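Local structure of hypothetical protein PH1789 (Pyrococcus horikoshii, 1WR2) at residues Q27-Y32 / M211-V216; I124-D129 / L195-L200. The protein is of unknown function but belongs to the ATP-grasp superfamily of mixed alpha-beta proteins. One frame throughout, in Å; residues are numbered along the deposited sequence.

Interaction 1. Residues Q27-Y32 / M211-V216; sequences QVLKAY and MDLNPV
Leu-29 meets Met-211 and Leu-213 through its two terminal methyls, and everything that crosses between the segments is carbon against carbon. Its CD2 lies 3.6 Å from CE of Met-211. Its CD1 stands 3.7 Å from CD2 of Leu-213, and that same Leu-213 methyl is also 3.8 Å from CD2 of Leu-29, so it faces both prongs of the fork. In each pair the side chains come from opposing directions and overlap at their ends. The backbones stay well apart, with CA of Leu-29 and CA of Leu-213 separated by 9.2 Å.

Different torsions bring the two strand residues to one partner. Met-211 starts toward the helix and holds CG between its backbone N and carbonyl carbon (chi1 70°), then bends at the thioether (chi3 -81°), which turns CE to Leu-29. The first bond of the Leu-213 side chain runs beside the helix and does not point at it; with CG anti to the carbonyl carbon (chi1 -47°), CD2 is brought to Leu-29. Asp-212, between them, points away from the helix, as expected for neighbouring strand positions.

Around this core, Leu-29 also touches Ser-230, Leu-34, Val-36 and Leu-200. Behind it, the bond from Ala-31 N to Gln-27 O (3.1 Å) keeps the helical turn. The Tyr-32 ring meets Val-28 O in plane at its edge, and its hydroxyl is hydrogen-bonded to Asp-203. On the strand side, 211-214 is flanked by strands 120-129 and 225-234. A cis peptide precedes Pro-215, where the strand turns a corner. The arrangement is that of a helix, 22-30, laid on one face of an antiparallel sheet, one of the two such sheets in this ATP-grasp protein.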
loop_
_atom_site.group_PDB
_atom_site.type_symbol
_atom_site.label_atom_id
_atom_site.label_comp_id
_atom_site.label_asym_id
_atom_site.label_seq_id
_atom_site.Cartn_x
_atom_site.Cartn_y
_atom_site.Cartn_z
ATOM N N GLN A 27 1.854 -7.793 4.035
ATOM C CA GLN A 27 2.621 -8.805 4.744
ATOM C C GLN A 27 3.999 -8.855 4.084
ATOM O O GLN A 27 5.016 -8.984 4.757
ATOM C CB GLN A 27 1.941 -10.170 4.634
ATOM C CG GLN A 27 0.766 -10.362 5.587
ATOM C CD GLN A 27 0.021 -11.660 5.327
ATOM O OE1 GLN A 27 -0.820 -11.740 4.429
ATOM N NE2 GLN A 27 0.343 -12.691 6.098
ATOM N N VAL A 28 4.028 -8.757 2.757
ATOM C CA VAL A 28 5.300 -8.772 2.043
ATOM C C VAL A 28 6.103 -7.536 2.447
ATOM O O VAL A 28 7.304 -7.616 2.721
ATOM C CB VAL A 28 5.084 -8.756 0.518
ATOM C CG1 VAL A 28 6.424 -8.634 -0.197
ATOM C CG2 VAL A 28 4.368 -10.024 0.084
ATOM N N LEU A 29 5.428 -6.394 2.499
ATOM C CA LEU A 29 6.074 -5.147 2.863
ATOM C C LEU A 29 6.648 -5.192 4.276
ATOM O O LEU A 29 7.803 -4.821 4.488
ATOM C CB LEU A 29 5.093 -3.980 2.715
ATOM C CG LEU A 29 4.486 -3.799 1.311
ATOM C CD1 LEU A 29 3.631 -2.537 1.283
ATOM C CD2 LEU A 29 5.583 -3.691 0.271
ATOM N N LYS A 30 5.855 -5.653 5.239
ATOM C CA LYS A 30 6.324 -5.738 6.618
ATOM C C LYS A 30 7.537 -6.658 6.761
ATOM O O LYS A 30 8.437 -6.387 7.558
ATOM C CB LYS A 30 5.199 -6.227 7.542
ATOM C CG LYS A 30 4.112 -5.191 7.790
ATOM C CD LYS A 30 3.099 -5.650 8.837
ATOM C CE LYS A 30 2.299 -6.846 8.362
ATOM N NZ LYS A 30 1.258 -7.215 9.358
ATOM N N ALA A 31 7.558 -7.738 5.987
ATOM C CA ALA A 31 8.652 -8.699 6.033
ATOM C C ALA A 31 9.984 -8.029 5.711
ATOM O O ALA A 31 11.051 -8.578 6.001
ATOM C CB ALA A 31 8.388 -9.837 5.052
ATOM N N TYR A 32 9.914 -6.841 5.107
ATOM C CA TYR A 32 11.112 -6.092 4.754
ATOM C C TYR A 32 11.257 -4.823 5.591
ATOM O O TYR A 32 12.011 -3.912 5.251
ATOM C CB TYR A 32 11.106 -5.776 3.253
ATOM C CG TYR A 32 11.641 -6.918 2.414
ATOM C CD1 TYR A 32 12.981 -6.959 2.035
ATOM C CD2 TYR A 32 10.823 -7.987 2.047
ATOM C CE1 TYR A 32 13.494 -8.040 1.314
ATOM C CE2 TYR A 32 11.327 -9.071 1.329
ATOM C CZ TYR A 32 12.666 -9.086 0.967
ATOM O OH TYR A 32 13.172 -10.145 0.253
ATOM N N MET A 211 4.372 -3.438 -8.648
ATOM C CA MET A 211 3.773 -3.116 -7.366
ATOM C C MET A 211 3.854 -1.624 -7.102
ATOM O O MET A 211 4.450 -0.865 -7.863
ATOM C CB MET A 211 4.508 -3.858 -6.243
ATOM C CG MET A 211 5.919 -3.327 -5.989
ATOM S SD MET A 211 6.899 -4.309 -4.832
ATOM C CE MET A 211 6.298 -3.740 -3.277
ATOM N N ASP A 212 3.237 -1.207 -6.012
ATOM C CA ASP A 212 3.306 0.180 -5.616
ATOM C C ASP A 212 2.868 0.305 -4.183
ATOM O O ASP A 212 2.297 -0.625 -3.607
ATOM C CB ASP A 212 2.448 1.076 -6.515
ATOM C CG ASP A 212 0.975 0.764 -6.421
ATOM O OD1 ASP A 212 0.419 0.805 -5.301
ATOM O OD2 ASP A 212 0.374 0.483 -7.476
ATOM N N LEU A 213 3.207 1.448 -3.605
ATOM C CA LEU A 213 2.839 1.782 -2.247
ATOM C C LEU A 213 2.099 3.070 -2.551
ATOM O O LEU A 213 2.719 4.062 -2.936
ATOM C CB LEU A 213 4.075 2.075 -1.401
ATOM C CG LEU A 213 5.294 1.151 -1.427
ATOM C CD1 LEU A 213 6.125 1.467 -0.202
ATOM C CD2 LEU A 213 4.901 -0.311 -1.432
ATOM N N ASN A 214 0.778 3.046 -2.400
ATOM C CA ASN A 214 -0.046 4.201 -2.725
ATOM C C ASN A 214 -1.406 4.061 -2.052
ATOM O O ASN A 214 -2.175 3.155 -2.376
ATOM C CB ASN A 214 -0.199 4.270 -4.246
ATOM C CG ASN A 214 -1.056 5.444 -4.711
ATOM O OD1 ASN A 214 -1.508 6.254 -3.913
ATOM N ND2 ASN A 214 -1.272 5.532 -6.017
ATOM N N PRO A 215 -1.736 4.987 -1.138
ATOM C CA PRO A 215 -0.826 6.089 -0.806
ATOM C C PRO A 215 0.144 5.839 0.330
ATOM O O PRO A 215 0.049 4.845 1.051
ATOM C CB PRO A 215 -1.779 7.240 -0.494
ATOM C CG PRO A 215 -2.932 6.546 0.139
ATOM C CD PRO A 215 -3.107 5.278 -0.676
ATOM N N VAL A 216 1.096 6.753 0.458
ATOM C CA VAL A 216 2.087 6.728 1.526
ATOM C C VAL A 216 2.035 8.141 2.101
ATOM O O VAL A 216 2.031 9.109 1.344
ATOM C CB VAL A 216 3.521 6.498 1.004
ATOM C CG1 VAL A 216 4.521 6.731 2.139
ATOM C CG2 VAL A 216 3.669 5.090 0.452
#

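Interaction 2. Residues I124-D129 / L195-L200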
loop_
_atom_site.group_PDB
_atom_site.type_symbol
_atom_site.label_atom_id
_atom_site.label_comp_id
_atom_site.label_asym_id
_atom_site.label_seq_id
_atom_site.Cartn_x
_atom_site.Cartn_y
_atom_site.Cartn_z
ATOM N N ILE A 124 5.250 5.353 -4.456
ATOM C CA ILE A 124 6.419 4.595 -4.868
ATOM C C ILE A 124 5.902 3.453 -5.726
ATOM O O ILE A 124 5.111 2.620 -5.266
ATOM C CB ILE A 124 7.198 4.027 -3.671
ATOM C CG1 ILE A 124 7.892 5.166 -2.915
ATOM C CG2 ILE A 124 8.216 3.009 -4.157
ATOM C CD1 ILE A 124 8.616 4.724 -1.648
ATOM N N GLY A 125 6.328 3.434 -6.984
ATOM C CA GLY A 125 5.900 2.392 -7.897
ATOM C C GLY A 125 7.044 1.535 -8.410
ATOM O O GLY A 125 8.200 1.949 -8.406
ATOM N N VAL A 126 6.704 0.332 -8.854
ATOM C CA VAL A 126 7.666 -0.617 -9.388
ATOM C C VAL A 126 7.060 -1.327 -10.589
ATOM O O VAL A 126 5.931 -1.819 -10.542
ATOM C CB VAL A 126 8.066 -1.673 -8.328
ATOM C CG1 VAL A 126 8.909 -2.769 -8.963
ATOM C CG2 VAL A 126 8.847 -1.005 -7.206
ATOM N N THR A 127 7.804 -1.339 -11.685
ATOM C CA THR A 127 7.374 -2.018 -12.896
ATOM C C THR A 127 8.585 -2.784 -13.395
ATOM O O THR A 127 9.709 -2.538 -12.940
ATOM C CB THR A 127 6.925 -1.028 -13.987
ATOM O OG1 THR A 127 8.010 -0.159 -14.339
ATOM C CG2 THR A 127 5.749 -0.201 -13.494
ATOM N N GLU A 128 8.354 -3.722 -14.305
ATOM C CA GLU A 128 9.433 -4.511 -14.881
ATOM C C GLU A 128 9.455 -4.319 -16.392
ATOM O O GLU A 128 8.450 -4.554 -17.070
ATOM C CB GLU A 128 9.249 -5.997 -14.578
ATOM C CG GLU A 128 10.362 -6.849 -15.160
ATOM C CD GLU A 128 10.173 -8.321 -14.891
ATOM O OE1 GLU A 128 9.159 -8.883 -15.353
ATOM O OE2 GLU A 128 11.040 -8.917 -14.217
ATOM N N ASP A 129 10.601 -3.895 -16.912
ATOM C CA ASP A 129 10.771 -3.678 -18.346
ATOM C C ASP A 129 11.317 -4.943 -19.011
ATOM O O ASP A 129 12.132 -5.666 -18.428
ATOM C CB ASP A 129 11.732 -2.518 -18.593
ATOM C CG ASP A 129 12.007 -2.298 -20.069
ATOM O OD1 ASP A 129 11.240 -1.561 -20.722
ATOM O OD2 ASP A 129 12.985 -2.875 -20.581
ATOM N N LEU A 195 14.928 2.391 -0.492
ATOM C CA LEU A 195 15.963 1.359 -0.395
ATOM C C LEU A 195 15.367 0.015 0.013
ATOM O O LEU A 195 15.780 -1.028 -0.482
ATOM C CB LEU A 195 17.058 1.776 0.597
ATOM C CG LEU A 195 17.927 2.983 0.211
ATOM C CD1 LEU A 195 18.927 3.246 1.326
ATOM C CD2 LEU A 195 18.662 2.723 -1.107
ATOM N N LYS A 196 14.396 0.040 0.919
ATOM C CA LYS A 196 13.756 -1.193 1.347
ATOM C C LYS A 196 12.944 -1.792 0.201
ATOM O O LYS A 196 12.950 -3.004 -0.004
ATOM C CB LYS A 196 12.881 -0.937 2.583
ATOM C CG LYS A 196 13.708 -0.829 3.875
ATOM C CD LYS A 196 12.868 -0.486 5.099
ATOM C CE LYS A 196 13.715 -0.608 6.370
ATOM N NZ LYS A 196 13.174 0.202 7.492
ATOM N N VAL A 197 12.246 -0.960 -0.564
ATOM C CA VAL A 197 11.493 -1.505 -1.692
ATOM C C VAL A 197 12.454 -2.081 -2.719
ATOM O O VAL A 197 12.197 -3.132 -3.312
ATOM C CB VAL A 197 10.624 -0.423 -2.380
ATOM C CG1 VAL A 197 10.048 -0.967 -3.694
ATOM C CG2 VAL A 197 9.502 -0.004 -1.446
ATOM N N SER A 198 13.565 -1.381 -2.932
ATOM C CA SER A 198 14.582 -1.815 -3.884
ATOM C C SER A 198 15.099 -3.201 -3.498
ATOM O O SER A 198 15.253 -4.074 -4.346
ATOM C CB SER A 198 15.739 -0.803 -3.896
ATOM O OG SER A 198 16.775 -1.186 -4.780
ATOM N N LYS A 199 15.358 -3.386 -2.207
ATOM C CA LYS A 199 15.857 -4.652 -1.667
ATOM C C LYS A 199 14.811 -5.745 -1.860
ATOM O O LYS A 199 15.106 -6.834 -2.364
ATOM C CB LYS A 199 16.177 -4.472 -0.176
ATOM C CG LYS A 199 16.463 -5.758 0.591
ATOM C CD LYS A 199 17.609 -6.552 -0.025
ATOM C CE LYS A 199 17.879 -7.826 0.771
ATOM N NZ LYS A 199 18.885 -8.692 0.105
ATOM N N LEU A 200 13.586 -5.433 -1.463
ATOM C CA LEU A 200 12.463 -6.352 -1.583
ATOM C C LEU A 200 12.293 -6.819 -3.031
ATOM O O LEU A 200 12.175 -8.017 -3.297
ATOM C CB LEU A 200 11.186 -5.644 -1.090
ATOM C CG LEU A 200 9.830 -6.357 -1.008
ATOM C CD1 LEU A 200 8.897 -5.503 -0.180
ATOM C CD2 LEU A 200 9.240 -6.590 -2.388
#
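Between Ile-124, Val-126 and Val-197 no flat group takes part: neither a ring face nor an amide or carboxylate edge bridges the segments, and the contact is made by branched aliphatic methyls alone. The closer pair is Val-126 CG2 and Val-197 CG1, 3.7 Å apart, where the two side chains pass in opposite senses. Val-197 turns its other methyl to Ile-124, with CG2 of Val-197 4.3 Å from CG2 of Ile-124, a looser approach. One helix residue thus faces two strand residues. Ile-124 and Val-126 lie two apart on the strand and so present their side chains on the same face, toward the helix.

Val-197 sets CG1 opposite its backbone N (chi1 170°), and the two methyls fork toward different strand positions. The turn carrying it is regular: Lys-199 N bonds to Leu-195 O at 3.0 Å, and Leu-200 N to Lys-196 O at 2.9 Å. Beyond the segments, Val-197 also touches Ile-136 and Leu-213, so strands on both sides of 120-129 contribute to its surroundings.

Charged groups are paired elsewhere: Lys-196 with Asp-192 and Lys-199 with Asp-203 along the helix, Glu-128 with Lys-235. Polar bonds of the helix also go elsewhere, as from Ser-198 OG to Ile-158 N. Between these two segments, the contact of three buried residues is apolar and nondirectional, with no hydrogen bond across it.

Both contacts are buried and apolar, and they share one six-stranded antiparallel sheet. The centre of interaction 1 lies about 5 Å from the centre of the chain, that of interaction 2 about 13 Å, and the two are about 10 Å apart. Their strands are neighbours: probable hydrogen bonds join Met-211 O to Val-126 N (2.7 Å) and Leu-213 N to Ile-124 O (2.8 Å). Just past helix 22-30, CE1 of Tyr-32 in the following loop packs 3.5 Å from CA of Leu-200 on helix 187-203. Only side-chain shape differs: interaction 1 uses leucine and methionine ends that reach out from their backbones, interaction 2 beta-branched valine and isoleucine.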